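Local coordinates for protein dihydrofolate reductase (Moritella profunda, PDB 3IA5) that probably catalyses the NADPH-dependent reduction of 7,8-dihydrofolate to tetrahydrofolate, a key step of folate metabolism, at residues W23-E28 against N149-R154. Residues are numbered along the deposited sequence; the frame is centred on the assembly and turned at random.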
ATOM      1  N   TRP A  23       9.464  -5.295  11.507  1.00 21.06           N
ATOM      2  CA  TRP A  23       9.410  -6.745  11.336  1.00 20.49           C
ATOM      3  C   TRP A  23      10.195  -7.148  10.114  1.00 26.23           C
ATOM      4  O   TRP A  23      10.433  -6.314   9.224  1.00 22.59           O
ATOM      5  CB  TRP A  23       7.965  -7.247  11.173  1.00 19.24           C
ATOM      6  CG  TRP A  23       7.178  -6.623  10.023  1.00 22.05           C
ATOM      7  CD1 TRP A  23       7.372  -6.826   8.665  1.00 23.77           C
ATOM      8  CD2 TRP A  23       6.079  -5.712  10.133  1.00 21.56           C
ATOM      9  NE1 TRP A  23       6.452  -6.101   7.939  1.00 22.20           N
ATOM     10  CE2 TRP A  23       5.651  -5.402   8.810  1.00 27.47           C
ATOM     11  CE3 TRP A  23       5.413  -5.118  11.215  1.00 19.01           C
ATOM     12  CZ2 TRP A  23       4.576  -4.528   8.549  1.00 23.66           C
ATOM     13  CZ3 TRP A  23       4.343  -4.254  10.955  1.00 19.88           C
ATOM     14  CH2 TRP A  23       3.939  -3.966   9.631  1.00 17.92           C
ATOM     15  N   HIS A  24      10.590  -8.423  10.083  1.00 25.32           N
ATOM     16  CA  HIS A  24      11.185  -9.040   8.900  1.00 29.39           C
ATOM     17  C   HIS A  24      10.173  -9.946   8.226  1.00 26.47           C
ATOM     18  O   HIS A  24       9.613 -10.832   8.871  1.00 28.79           O
ATOM     19  CB  HIS A  24      12.422  -9.866   9.271  1.00 29.23           C
ATOM     20  CG  HIS A  24      13.518  -9.054   9.870  1.00 33.99           C
ATOM     21  ND1 HIS A  24      14.250  -8.146   9.138  1.00 36.87           N
ATOM     22  CD2 HIS A  24      13.993  -8.993  11.136  1.00 38.14           C
ATOM     23  CE1 HIS A  24      15.133  -7.562   9.925  1.00 42.69           C
ATOM     24  NE2 HIS A  24      14.994  -8.051  11.146  1.00 45.00           N
ATOM     25  N   LEU A  25       9.909  -9.702   6.949  1.00 24.66           N
ATOM     26  CA  LEU A  25       9.001 -10.542   6.165  1.00 25.89           C
ATOM     27  C   LEU A  25       9.195 -10.256   4.674  1.00 26.47           C
ATOM     28  O   LEU A  25       8.373  -9.594   4.055  1.00 28.21           O
ATOM     29  CB  LEU A  25       7.532 -10.334   6.551  1.00 24.31           C
ATOM     30  CG  LEU A  25       6.653 -11.553   6.195  1.00 27.39           C
ATOM     31  CD1 LEU A  25       6.429 -12.493   7.396  1.00 23.48           C
ATOM     32  CD2 LEU A  25       5.317 -11.147   5.574  1.00 26.39           C
ATOM     33  N   PRO A  26      10.305 -10.741   4.112  1.00 25.05           N
ATOM     34  CA  PRO A  26      10.686 -10.486   2.716  1.00 26.62           C
ATOM     35  C   PRO A  26       9.587 -10.952   1.770  1.00 22.35           C
ATOM     36  O   PRO A  26       9.448 -10.379   0.702  1.00 24.20           O
ATOM     37  CB  PRO A  26      11.958 -11.315   2.530  1.00 35.78           C
ATOM     38  CG  PRO A  26      12.524 -11.469   3.937  1.00 33.64           C
ATOM     39  CD  PRO A  26      11.341 -11.463   4.871  1.00 25.81           C
ATOM     40  N   ALA A  27       8.778 -11.920   2.182  1.00 25.04           N
ATOM     41  CA  ALA A  27       7.632 -12.355   1.364  1.00 28.90           C
ATOM     42  C   ALA A  27       6.646 -11.228   0.982  1.00 29.14           C
ATOM     43  O   ALA A  27       5.977 -11.313  -0.059  1.00 23.21           O
ATOM     44  CB  ALA A  27       6.877 -13.468   2.070  1.00 25.18           C
ATOM     45  N   GLU A  28       6.525 -10.208   1.842  1.00 24.09           N
ATOM     46  CA  GLU A  28       5.613  -9.091   1.579  1.00 27.66           C
ATOM     47  C   GLU A  28       5.946  -8.386   0.258  1.00 23.97           C
ATOM     48  O   GLU A  28       5.053  -7.898  -0.446  1.00 24.37           O
ATOM     49  CB  GLU A  28       5.596  -8.066   2.748  1.00 27.63           C
ATOM     50  CG  GLU A  28       6.671  -6.997   2.670  1.00 24.99           C
ATOM     51  CD  GLU A  28       6.703  -6.096   3.922  1.00 32.37           C
ATOM     52  OE1 GLU A  28       7.383  -5.046   3.951  1.00 36.31           O
ATOM     53  OE2 GLU A  28       6.046  -6.449   4.896  1.00 26.50           O
ATOM     54  N   ASN A 149      10.894 -15.993   6.498  1.00 29.29           N
ATOM     55  CA  ASN A 149       9.747 -15.254   7.028  1.00 29.71           C
ATOM     56  C   ASN A 149       9.291 -15.786   8.379  1.00 26.98           C
ATOM     57  O   ASN A 149       8.488 -16.717   8.444  1.00 29.39           O
ATOM     58  CB  ASN A 149       8.572 -15.245   6.025  1.00 24.87           C
ATOM     59  CG  ASN A 149       8.995 -14.747   4.658  1.00 29.52           C
ATOM     60  OD1 ASN A 149       9.021 -13.545   4.410  1.00 27.82           O
ATOM     61  ND2 ASN A 149       9.344 -15.680   3.756  1.00 28.74           N
ATOM     62  N   PRO A 150       9.780 -15.168   9.465  1.00 25.40           N
ATOM     63  CA  PRO A 150       9.618 -15.701  10.822  1.00 25.22           C
ATOM     64  C   PRO A 150       8.193 -15.634  11.379  1.00 25.06           C
ATOM     65  O   PRO A 150       7.996 -16.012  12.510  1.00 27.37           O
ATOM     66  CB  PRO A 150      10.531 -14.815  11.681  1.00 30.39           C
ATOM     67  CG  PRO A 150      11.083 -13.743  10.781  1.00 28.06           C
ATOM     68  CD  PRO A 150      10.533 -13.903   9.411  1.00 25.71           C
ATOM     69  N   HIS A 151       7.227 -15.160  10.606  1.00 24.40           N
ATOM     70  CA  HIS A 151       5.858 -15.063  11.069  1.00 24.40           C
ATOM     71  C   HIS A 151       4.956 -15.784  10.088  1.00 22.65           C
ATOM     72  O   HIS A 151       5.307 -15.907   8.924  1.00 25.38           O
ATOM     73  CB  HIS A 151       5.445 -13.583  11.154  1.00 21.38           C
ATOM     74  CG  HIS A 151       6.390 -12.760  11.981  1.00 23.55           C
ATOM     75  ND1 HIS A 151       6.493 -12.901  13.343  1.00 21.76           N
ATOM     76  CD2 HIS A 151       7.316 -11.842  11.609  1.00 23.80           C
ATOM     77  CE1 HIS A 151       7.439 -12.076  13.790  1.00 24.20           C
ATOM     78  NE2 HIS A 151       7.951 -11.434  12.761  1.00 23.45           N
ATOM     79  N   ASN A 152       3.819 -16.268  10.560  1.00 18.45           N
ATOM     80  CA  ASN A 152       2.728 -16.609   9.670  1.00 22.11           C
ATOM     81  C   ASN A 152       2.137 -15.289   9.153  1.00 26.92           C
ATOM     82  O   ASN A 152       2.183 -14.255   9.845  1.00 22.20           O
ATOM     83  CB  ASN A 152       1.630 -17.397  10.397  1.00 21.33           C
ATOM     84  CG  ASN A 152       2.138 -18.721  10.997  1.00 26.56           C
ATOM     85  OD1 ASN A 152       3.064 -19.351  10.479  1.00 24.10           O
ATOM     86  ND2 ASN A 152       1.543 -19.118  12.101  1.00 23.86           N
ATOM     87  N   TYR A 153       1.574 -15.319   7.956  1.00 20.58           N
ATOM     88  CA  TYR A 153       0.913 -14.135   7.405  1.00 24.56           C
ATOM     89  C   TYR A 153      -0.193 -14.602   6.464  1.00 26.45           C
ATOM     90  O   TYR A 153      -0.140 -15.716   5.903  1.00 22.06           O
ATOM     91  CB  TYR A 153       1.911 -13.169   6.702  1.00 21.23           C
ATOM     92  CG  TYR A 153       2.807 -13.885   5.714  1.00 24.64           C
ATOM     93  CD1 TYR A 153       3.832 -14.727   6.154  1.00 22.95           C
ATOM     94  CD2 TYR A 153       2.584 -13.779   4.344  1.00 22.78           C
ATOM     95  CE1 TYR A 153       4.612 -15.428   5.251  1.00 22.97           C
ATOM     96  CE2 TYR A 153       3.363 -14.474   3.439  1.00 24.43           C
ATOM     97  CZ  TYR A 153       4.377 -15.304   3.898  1.00 26.95           C
ATOM     98  OH  TYR A 153       5.151 -16.006   2.991  1.00 26.25           O
ATOM     99  N   ARG A 154      -1.197 -13.748   6.345  1.00 21.45           N
ATOM    100  CA  ARG A 154      -2.322 -13.945   5.457  1.00 21.81           C
ATOM    101  C   ARG A 154      -2.602 -12.700   4.562  1.00 22.78           C
ATOM    102  O   ARG A 154      -2.792 -11.573   5.060  1.00 19.34           O
ATOM    103  CB  ARG A 154      -3.543 -14.262   6.277  1.00 20.47           C
ATOM    104  CG  ARG A 154      -4.812 -14.466   5.487  1.00 23.43           C
ATOM    105  CD  ARG A 154      -5.944 -14.575   6.504  1.00 31.75           C
ATOM    106  NE  ARG A 154      -7.238 -14.209   5.952  1.00 32.87           N
ATOM    107  CZ  ARG A 154      -8.217 -15.077   5.799  1.00 34.37           C
ATOM    108  NH1 ARG A 154      -8.009 -16.332   6.167  1.00 38.40           N
ATOM    109  NH2 ARG A 154      -9.386 -14.695   5.303  1.00 37.06           N
TER
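With CG turned anti to its carbonyl carbon (chi1 -53°), N149 holds its amide against the backbone of L25-A27, while L25, its own CG anti to the backbone N (chi1 -157°), sends CD2 over the Y153 ring and CD1 to both Y153 CD1 and N149 CB. N149 OD1 accepts the backbone N-H of A27 at 2.8 Å, a nearly straight bond (164° at the hydrogen) whose donor is tilted from the carbonyl plane. A27 lies at the beginning of helix 27-36, so an amide oxygen from far along the sequence takes up a backbone N-H there. P26 CD lies 3.2 Å from the same oxygen. L25 CD2 makes a CH-pi contact 3.9 Å from the Y153 centroid, and L25 CD1 reaches Y153 CD1 at 3.6 Å. Farther along the tyrosine, A27 CB packs 3.6 Å from CZ. P150 CD approaches H24 O at 3.3 Å, and H151 brings its ring edge to that carbonyl. Within 23-28, W23 NE1 donates to E28 OE2 on its syn side, 3.1 Å away; both side chains lie against A8 and M21, which bind NADP(+). The contact joins the entry to helix 27-36 with the loop leading into strand 153-160, which in the mixed sheet of the dihydrofolate reductase fold runs antiparallel between 111-117, whose I117 touches L25 and H151, and 135-143, whose Y143 meets Y153 with nearly parallel rings.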